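Local structure of 3-dehydroshikimate dehydratase (Bacillus anthracis, 3DX5) at residues I67-D72 with I83-Q88; L140-P145 with K168-F173; D172-W177 with H198-S203. The protein catalyses the manganese-dependent dehydration of 3-dehydroshikimate to 3,4-dihydroxybenzoate, a building block of the siderophore petrobactin. All coordinates share one frame; numbering follows the deposited sequence. Where two conformers were deposited one is given.

Interaction 1: I67-D72 with I83-Q88; sequences ISDYLD and IEKCEQ. With DHB (3,4-dihydroxybenzoic acid), chain D.
In a beta-alpha unit of the TIM barrel, D69, Y70 and L71, in the loop after strand 64-68, meet K85 and C86 on helix 79-96, the helix that follows. K85 carries the polar half of the contact. Its CG is anti to the backbone N (chi1 -178°), and the chain beyond is extended. The side chain therefore reaches from the helix to the loop and meets D69 tip to tip. K85 NZ forms a salt bridge with D69 OD2 at 2.7 Å, approaching from above the carboxylate plane, 44° out of it. The same ammonium donates to the backbone carbonyl Y70 O at 2.9 Å, this time in the carbonyl plane. D69 OD2 also accepts the backbone N-H of Y70 through its anti lone pair; Y70 N is 2.7 Å away, in a bent bond (131° at the hydrogen). Two donors thus grip one carboxylate oxygen, and the lysine ties side chain and backbone of the loop together.

The apolar half lies beside it. L71 straddles the sulfur of C86: L71 CD1 is 3.9 Å from C86 SG, and CD2 is nearly as close. L71 CD2 also touches the aliphatic part of K85, at CG, 4.0 Å away. I128 of helix 115-134 packs on L71 as well.

On the ligand side, Y70 OH donates a short hydrogen bond of 2.5 Å to O1 of the DHB carboxylate. O1 lies at the ring edge, in the ring plane. R102 makes a cation-pi contact with Y70, and A220 of the second subunit packs on both Y70 and K85. The arrangement is that of a TIM-barrel active site, where a loop at the C-terminal end of a strand carries a substrate-binding residue and the next helix backs it.

Interaction 2: L140-P145 with K168-F173; sequences LLETHP and KINLDF. With MN (manganese (II) ion), chain B; DHB (3,4-dihydroxybenzoic acid), chain D.
E142 OE2 and D172 OD2 each lie 2.1 Å from the manganese ion and 3.2 Å from each other, joined by the metal, not by a hydrogen bond. DHB O3, H198 and E253 are further ligands. E142 CG is anti to the backbone N (chi1 -176°), and the extended chain beyond carries the carboxylate to the metal. H144, the probable proton acceptor, brings NE2 to 2.9 Å from DHB O3.

N170 lies alongside E142, pointing the same way. Its ND2 gives E142 OE1 a weak hydrogen bond, and the amide and carboxylate planes are 86° apart. The stronger partner of OE1 is R102, by a salt bridge.

The backbones are parallel neighbours in the TIM barrel, joined through helix 152-162 as a beta-alpha-beta unit. L141 N bonds to K168 O, N170 N to L141 O, and T143 N to N170 O. T143 then replaces a backbone acceptor with its side chain: D172 N donates to T143 OG1 at 3.0 Å, nearly straight at 164°.

L140 CD1 meets K168 CB at 3.9 Å, on the face that carries E142. T143 CG2 touches I169 CG2 at 4.1 Å, the two side chains crossing at about a right angle.

Interaction 3: D172-W177 with H198-S203; sequences DFLHIW and HFKNIS. With MN (manganese (II) ion), chain B; DHB (3,4-dihydroxybenzoic acid), chain D.
K200 supplies the charged contact with D172. Its side chain crosses that of D172 at about a right angle, and NZ makes a salt bridge with D172 OD1 at 3.1 Å, weak as a hydrogen bond. K200 NZ is closer still to the metal-bound D172 OD2, at 2.7 Å. A bend at the last torsion (chi4 -64°) places NZ there.

Hydrogen bonds reach the ligand from both segments. K200 NZ donates to DHB O3 at 2.8 Å, and also to E253. H175 NE2 hydrogen-bonds DHB O4 at 2.8 Å, and E178 holds its ND1.

H198 joins D172 on the manganese, with H198 ND1 2.3 Å from the ion. E33 takes the hydrogen bond at NE2.

One water donates to D172 OD1 and H198 O and accepts from L174 N and K200 N, linking helix start and strand. F173 N adds a weak bond to H198 O.

The F173 and F199 rings meet rim to rim, with CE2 of F173 3.7 Å from CE1 of F199 and planes 58° apart. L174 CD2 touches I202 CG2 at 4.0 Å.

D172 is also the N-cap of helix 173-178. Metal ligands and substrate-binding groups gathered at C-terminal strand ends are typical of a TIM-barrel active site.

In the fold
From the N terminus, interaction 1 comes first. It closes a short loop, joining the end of strand 64-68 to the helix that follows, 79-96. The chain then passes through strand 100-103 and helix 115-134. Interaction 2 closes the next loop, around helix 152-162, by pairing strand 138-142 with 167-172. Interaction 3 starts where interaction 2 ends, sharing D172 and F173, and closes a loop around helix 183-190 at strand 194-202. Together, 2 and 3 link three successive parallel barrel strands. None nests in or crosses another. Interactions 2 and 3 touch, with L171 O 3.0 Å from H198 N, probably a hydrogen bond. Interactions 1 and 3 lie on opposite sides of the chain's centre, yet all three reach DHB.

Interaction 1: I67-D72 with I83-Q88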
# COMPACT_ATOMS: atom_id res chain seq x y z
N ILE A 67 -9.71 11.82 9.51
CA ILE A 67 -9.48 10.47 9.01
C ILE A 67 -9.67 10.51 7.50
O ILE A 67 -10.72 10.98 7.01
CB ILE A 67 -10.45 9.48 9.65
CG1 ILE A 67 -10.09 9.38 11.16
CG2 ILE A 67 -10.33 8.13 8.96
CD1 ILE A 67 -11.19 8.77 12.00
N SER A 68 -8.69 10.00 6.76
CA SER A 68 -8.71 10.12 5.31
C SER A 68 -8.96 8.78 4.63
O SER A 68 -8.18 7.83 4.76
CB SER A 68 -7.44 10.81 4.83
OG SER A 68 -7.29 12.02 5.55
N ASP A 69 -10.08 8.70 3.92
CA ASP A 69 -10.53 7.44 3.40
C ASP A 69 -11.06 7.62 1.98
O ASP A 69 -10.63 8.55 1.29
CB ASP A 69 -11.55 6.82 4.36
CG ASP A 69 -11.48 5.27 4.36
OD1 ASP A 69 -11.36 4.68 5.45
OD2 ASP A 69 -11.54 4.65 3.26
N TYR A 70 -11.95 6.73 1.55
CA TYR A 70 -12.38 6.62 0.16
C TYR A 70 -13.79 6.09 0.25
O TYR A 70 -14.00 4.98 0.74
CB TYR A 70 -11.49 5.60 -0.63
CG TYR A 70 -9.99 5.80 -0.41
CD1 TYR A 70 -9.24 6.63 -1.28
CD2 TYR A 70 -9.32 5.20 0.68
CE1 TYR A 70 -7.86 6.85 -1.05
CE2 TYR A 70 -7.97 5.45 0.92
CZ TYR A 70 -7.25 6.27 0.05
OH TYR A 70 -5.89 6.49 0.28
N LEU A 71 -14.78 6.87 -0.15
CA LEU A 71 -16.15 6.35 -0.12
C LEU A 71 -16.64 6.12 -1.54
O LEU A 71 -16.61 7.01 -2.35
CB LEU A 71 -17.08 7.30 0.63
CG LEU A 71 -16.66 7.57 2.08
CD1 LEU A 71 -17.47 8.75 2.65
CD2 LEU A 71 -16.85 6.26 2.91
N ASP A 72 -17.06 4.90 -1.82
CA ASP A 72 -17.50 4.57 -3.15
C ASP A 72 -18.96 4.99 -3.34
O ASP A 72 -19.89 4.34 -2.83
CB ASP A 72 -17.31 3.08 -3.43
CG ASP A 72 -17.62 2.72 -4.88
OD1 ASP A 72 -17.81 3.64 -5.72
OD2 ASP A 72 -17.69 1.52 -5.18
N ILE A 83 -22.72 3.22 2.90
CA ILE A 83 -23.39 3.71 4.12
C ILE A 83 -22.90 3.00 5.40
O ILE A 83 -22.66 3.68 6.40
CB ILE A 83 -24.95 3.67 4.00
CG1 ILE A 83 -25.44 4.63 2.90
CG2 ILE A 83 -25.66 4.02 5.37
CD1 ILE A 83 -25.12 6.14 3.16
N GLU A 84 -22.74 1.68 5.36
CA GLU A 84 -22.22 0.92 6.51
C GLU A 84 -20.78 1.35 6.88
O GLU A 84 -20.43 1.44 8.06
CB GLU A 84 -22.27 -0.58 6.23
CG GLU A 84 -23.67 -1.19 6.24
CD GLU A 84 -23.65 -2.70 5.98
OE1 GLU A 84 -24.21 -3.15 4.95
OE2 GLU A 84 -23.06 -3.44 6.79
N LYS A 85 -19.96 1.61 5.86
CA LYS A 85 -18.61 2.15 6.04
C LYS A 85 -18.66 3.56 6.67
O LYS A 85 -17.89 3.85 7.57
CB LYS A 85 -17.86 2.17 4.70
CG LYS A 85 -16.45 2.69 4.78
CD LYS A 85 -15.58 2.24 3.59
CE LYS A 85 -14.21 2.84 3.76
NZ LYS A 85 -13.36 2.84 2.52
N CYS A 86 -19.59 4.41 6.24
CA CYS A 86 -19.75 5.71 6.88
C CYS A 86 -20.08 5.58 8.36
O CYS A 86 -19.55 6.33 9.18
CB CYS A 86 -20.84 6.52 6.18
SG CYS A 86 -20.39 7.05 4.52
N GLU A 87 -20.94 4.63 8.70
CA GLU A 87 -21.29 4.42 10.08
C GLU A 87 -20.09 3.95 10.89
O GLU A 87 -19.96 4.32 12.05
CB GLU A 87 -22.47 3.44 10.21
CG GLU A 87 -23.77 4.00 9.60
CD GLU A 87 -24.86 2.93 9.39
OE1 GLU A 87 -24.63 1.74 9.73
OE2 GLU A 87 -25.95 3.26 8.88
N GLN A 88 -19.22 3.12 10.30
CA GLN A 88 -18.02 2.69 11.01
C GLN A 88 -17.00 3.86 11.16
O GLN A 88 -16.39 4.04 12.21
CB GLN A 88 -17.40 1.44 10.35
CG GLN A 88 -16.04 0.97 10.96
CD GLN A 88 -16.12 0.62 12.46
OE1 GLN A 88 -17.22 0.52 13.06
NE2 GLN A 88 -14.95 0.43 13.07
C1 DHB D . -3.91 10.11 -2.29
C2 DHB D . -3.85 11.49 -2.12
C3 DHB D . -3.19 12.30 -3.05
O3 DHB D . -3.10 13.66 -2.95
C4 DHB D . -2.59 11.66 -4.22
O4 DHB D . -1.97 12.48 -5.10
C5 DHB D . -2.68 10.28 -4.40
C6 DHB D . -3.34 9.52 -3.42
C DHB D . -4.61 9.26 -1.25
O1 DHB D . -4.75 8.04 -1.34
O2 DHB D . -5.10 9.85 -0.16

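Interaction 2: L140-P145 with K168-F173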
# COMPACT_ATOMS: atom_id res chain seq x y z
N LEU A 140 -15.03 16.23 3.80
CA LEU A 140 -14.14 17.05 2.99
C LEU A 140 -13.80 16.36 1.69
O LEU A 140 -13.20 15.26 1.69
CB LEU A 140 -12.83 17.32 3.74
CG LEU A 140 -12.87 18.46 4.76
CD1 LEU A 140 -13.82 18.10 5.97
CD2 LEU A 140 -11.48 18.79 5.24
N LEU A 141 -14.16 16.98 0.57
CA LEU A 141 -13.73 16.47 -0.72
C LEU A 141 -12.36 17.01 -0.99
O LEU A 141 -12.10 18.21 -0.80
CB LEU A 141 -14.70 16.91 -1.85
CG LEU A 141 -16.17 16.53 -1.65
CD1 LEU A 141 -17.02 17.10 -2.83
CD2 LEU A 141 -16.37 15.02 -1.50
N GLU A 142 -11.48 16.14 -1.44
CA GLU A 142 -10.11 16.55 -1.77
C GLU A 142 -10.06 17.00 -3.26
O GLU A 142 -10.66 16.37 -4.11
CB GLU A 142 -9.15 15.38 -1.49
CG GLU A 142 -7.70 15.74 -1.72
CD GLU A 142 -6.77 14.82 -0.99
OE1 GLU A 142 -7.09 14.38 0.13
OE2 GLU A 142 -5.70 14.55 -1.55
N THR A 143 -9.40 18.11 -3.55
CA THR A 143 -9.22 18.55 -4.93
C THR A 143 -8.17 17.61 -5.61
O THR A 143 -7.01 17.55 -5.17
CB THR A 143 -8.76 20.01 -4.98
OG1 THR A 143 -7.64 20.16 -4.13
CG2 THR A 143 -9.90 21.00 -4.47
N HIS A 144 -8.61 16.90 -6.64
CA HIS A 144 -7.85 15.83 -7.28
C HIS A 144 -8.14 15.68 -8.77
O HIS A 144 -9.30 15.78 -9.17
CB HIS A 144 -8.23 14.49 -6.65
CG HIS A 144 -7.10 13.83 -5.97
ND1 HIS A 144 -6.65 12.57 -6.30
CD2 HIS A 144 -6.23 14.31 -5.03
CE1 HIS A 144 -5.62 12.27 -5.53
NE2 HIS A 144 -5.34 13.31 -4.76
N PRO A 145 -7.07 15.43 -9.58
CA PRO A 145 -7.29 15.10 -11.00
C PRO A 145 -8.10 13.79 -11.11
O PRO A 145 -8.13 12.97 -10.16
CB PRO A 145 -5.87 14.94 -11.56
CG PRO A 145 -5.05 14.53 -10.32
CD PRO A 145 -5.65 15.30 -9.19
N LYS A 168 -17.40 20.09 2.84
CA LYS A 168 -16.28 21.03 2.94
C LYS A 168 -15.20 20.57 1.97
O LYS A 168 -15.44 19.61 1.24
CB LYS A 168 -15.78 21.06 4.37
CG LYS A 168 -16.86 21.53 5.38
CD LYS A 168 -17.19 23.03 5.19
CE LYS A 168 -18.27 23.45 6.18
NZ LYS A 168 -18.53 24.89 6.06
N ILE A 169 -14.06 21.25 1.96
CA ILE A 169 -12.96 20.97 1.02
C ILE A 169 -11.63 20.73 1.78
O ILE A 169 -11.25 21.49 2.70
CB ILE A 169 -12.74 22.17 0.03
CG1 ILE A 169 -13.99 22.40 -0.88
CG2 ILE A 169 -11.44 22.00 -0.85
CD1 ILE A 169 -14.26 21.27 -1.90
N ASN A 170 -10.90 19.71 1.32
CA ASN A 170 -9.49 19.54 1.63
C ASN A 170 -8.72 20.07 0.42
O ASN A 170 -8.72 19.43 -0.66
CB ASN A 170 -9.12 18.06 1.85
CG ASN A 170 -7.64 17.91 2.22
OD1 ASN A 170 -7.06 18.82 2.80
ND2 ASN A 170 -7.03 16.82 1.82
N LEU A 171 -8.06 21.23 0.58
CA LEU A 171 -7.43 21.91 -0.57
C LEU A 171 -6.01 21.36 -0.77
O LEU A 171 -5.12 21.60 0.05
CB LEU A 171 -7.42 23.43 -0.36
CG LEU A 171 -6.87 24.26 -1.53
CD1 LEU A 171 -7.44 23.83 -2.85
CD2 LEU A 171 -7.21 25.71 -1.29
N ASP A 172 -5.80 20.63 -1.87
CA ASP A 172 -4.49 20.03 -2.17
C ASP A 172 -3.88 20.92 -3.26
O ASP A 172 -4.25 20.84 -4.44
CB ASP A 172 -4.70 18.57 -2.60
CG ASP A 172 -3.40 17.80 -2.81
OD1 ASP A 172 -2.42 18.35 -3.36
OD2 ASP A 172 -3.39 16.60 -2.47
N PHE A 173 -2.99 21.83 -2.85
CA PHE A 173 -2.46 22.86 -3.74
C PHE A 173 -1.71 22.35 -4.96
O PHE A 173 -1.85 22.93 -6.04
CB PHE A 173 -1.56 23.82 -2.94
CG PHE A 173 -2.34 24.75 -2.06
CD1 PHE A 173 -3.04 25.83 -2.60
CD2 PHE A 173 -2.42 24.51 -0.68
CE1 PHE A 173 -3.76 26.70 -1.78
CE2 PHE A 173 -3.13 25.37 0.14
CZ PHE A 173 -3.80 26.46 -0.39
MN MN B . -3.67 14.86 -1.27
C1 DHB D . -3.91 10.11 -2.29
C2 DHB D . -3.85 11.49 -2.12
C3 DHB D . -3.19 12.30 -3.05
O3 DHB D . -3.10 13.66 -2.95
C4 DHB D . -2.59 11.66 -4.22
O4 DHB D . -1.97 12.48 -5.10
C5 DHB D . -2.68 10.28 -4.40
C6 DHB D . -3.34 9.52 -3.42
C DHB D . -4.61 9.26 -1.25
O1 DHB D . -4.75 8.04 -1.34
O2 DHB D . -5.10 9.85 -0.16

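Interaction 3: D172-W177 with H198-S203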
# COMPACT_ATOMS: atom_id res chain seq x y z
N ASP A 172 -5.80 20.63 -1.87
CA ASP A 172 -4.49 20.03 -2.17
C ASP A 172 -3.88 20.92 -3.26
O ASP A 172 -4.25 20.84 -4.44
CB ASP A 172 -4.70 18.57 -2.60
CG ASP A 172 -3.40 17.80 -2.81
OD1 ASP A 172 -2.42 18.35 -3.36
OD2 ASP A 172 -3.39 16.60 -2.47
N PHE A 173 -2.99 21.83 -2.85
CA PHE A 173 -2.46 22.86 -3.74
C PHE A 173 -1.71 22.35 -4.96
O PHE A 173 -1.85 22.93 -6.04
CB PHE A 173 -1.56 23.82 -2.94
CG PHE A 173 -2.34 24.75 -2.06
CD1 PHE A 173 -3.04 25.83 -2.60
CD2 PHE A 173 -2.42 24.51 -0.68
CE1 PHE A 173 -3.76 26.70 -1.78
CE2 PHE A 173 -3.13 25.37 0.14
CZ PHE A 173 -3.80 26.46 -0.39
N LEU A 174 -0.92 21.30 -4.81
CA LEU A 174 -0.29 20.67 -5.96
C LEU A 174 -1.32 20.33 -7.06
O LEU A 174 -1.13 20.67 -8.22
CB LEU A 174 0.46 19.38 -5.52
CG LEU A 174 1.31 18.62 -6.58
CD1 LEU A 174 0.38 17.82 -7.54
CD2 LEU A 174 2.22 19.57 -7.32
N HIS A 175 -2.40 19.64 -6.68
CA HIS A 175 -3.38 19.25 -7.67
C HIS A 175 -4.13 20.41 -8.25
O HIS A 175 -4.54 20.37 -9.40
CB HIS A 175 -4.32 18.17 -7.12
CG HIS A 175 -3.60 16.89 -6.85
ND1 HIS A 175 -2.83 16.27 -7.81
CD2 HIS A 175 -3.48 16.14 -5.73
CE1 HIS A 175 -2.29 15.17 -7.30
NE2 HIS A 175 -2.67 15.07 -6.04
N ILE A 176 -4.32 21.45 -7.45
CA ILE A 176 -4.96 22.65 -7.91
C ILE A 176 -4.08 23.31 -8.99
O ILE A 176 -4.56 23.65 -10.07
CB ILE A 176 -5.25 23.58 -6.68
CG1 ILE A 176 -6.69 23.35 -6.23
CG2 ILE A 176 -4.99 25.04 -6.97
CD1 ILE A 176 -7.75 23.68 -7.29
N TRP A 177 -2.78 23.42 -8.70
CA TRP A 177 -1.81 23.96 -9.64
C TRP A 177 -1.77 23.14 -10.96
O TRP A 177 -1.75 23.69 -12.06
CB TRP A 177 -0.44 23.97 -8.97
CG TRP A 177 0.62 24.46 -9.89
CD1 TRP A 177 0.96 25.76 -10.13
CD2 TRP A 177 1.48 23.66 -10.70
NE1 TRP A 177 1.97 25.82 -11.05
CE2 TRP A 177 2.32 24.55 -11.42
CE3 TRP A 177 1.64 22.28 -10.89
CZ2 TRP A 177 3.30 24.10 -12.31
CZ3 TRP A 177 2.61 21.83 -11.78
CH2 TRP A 177 3.42 22.74 -12.48
N HIS A 198 -3.57 19.99 2.04
CA HIS A 198 -2.45 19.08 1.75
C HIS A 198 -1.38 19.90 1.06
O HIS A 198 -1.69 20.63 0.11
CB HIS A 198 -2.90 17.95 0.80
CG HIS A 198 -3.54 16.80 1.50
ND1 HIS A 198 -3.96 15.65 0.85
CD2 HIS A 198 -3.83 16.61 2.81
CE1 HIS A 198 -4.46 14.81 1.73
NE2 HIS A 198 -4.40 15.37 2.93
N PHE A 199 -0.14 19.76 1.52
CA PHE A 199 1.00 20.45 0.93
C PHE A 199 1.95 19.38 0.37
O PHE A 199 2.52 18.59 1.13
CB PHE A 199 1.80 21.20 2.02
CG PHE A 199 1.19 22.52 2.49
CD1 PHE A 199 -0.07 22.95 2.09
CD2 PHE A 199 1.88 23.30 3.42
CE1 PHE A 199 -0.61 24.16 2.56
CE2 PHE A 199 1.36 24.52 3.89
CZ PHE A 199 0.11 24.95 3.45
N LYS A 200 2.17 19.37 -0.94
CA LYS A 200 3.26 18.55 -1.49
C LYS A 200 3.74 19.28 -2.75
O LYS A 200 3.07 20.19 -3.23
CB LYS A 200 2.83 17.08 -1.76
CG LYS A 200 1.62 16.89 -2.74
CD LYS A 200 1.38 15.38 -2.98
CE LYS A 200 0.23 15.12 -3.99
NZ LYS A 200 -1.10 15.60 -3.47
N ASN A 201 4.89 18.88 -3.29
CA ASN A 201 5.44 19.61 -4.44
C ASN A 201 6.07 18.64 -5.42
O ASN A 201 6.32 17.47 -5.08
CB ASN A 201 6.47 20.67 -3.99
CG ASN A 201 6.46 21.91 -4.88
OD1 ASN A 201 5.93 21.87 -6.01
ND2 ASN A 201 7.02 23.02 -4.38
N ILE A 202 6.40 19.12 -6.61
CA ILE A 202 6.99 18.25 -7.62
C ILE A 202 8.08 19.07 -8.29
O ILE A 202 7.96 20.32 -8.34
CB ILE A 202 5.90 17.77 -8.63
CG1 ILE A 202 6.40 16.62 -9.48
CG2 ILE A 202 5.43 18.92 -9.57
CD1 ILE A 202 6.39 15.29 -8.75
N SER A 203 9.13 18.44 -8.81
CA SER A 203 10.22 19.26 -9.42
C SER A 203 9.81 19.87 -10.76
O SER A 203 10.31 20.92 -11.15
CB SER A 203 11.52 18.47 -9.59
OG SER A 203 11.28 17.36 -10.45
MN MN B . -3.67 14.86 -1.27
C1 DHB D . -3.91 10.11 -2.29
C2 DHB D . -3.85 11.49 -2.12
C3 DHB D . -3.19 12.30 -3.05
O3 DHB D . -3.10 13.66 -2.95
C4 DHB D . -2.59 11.66 -4.22
O4 DHB D . -1.97 12.48 -5.10
C5 DHB D . -2.68 10.28 -4.40
C6 DHB D . -3.34 9.52 -3.42
C DHB D . -4.61 9.26 -1.25
O1 DHB D . -4.75 8.04 -1.34
O2 DHB D . -5.10 9.85 -0.16
O HOH W 1 -0.46 19.81 -2.31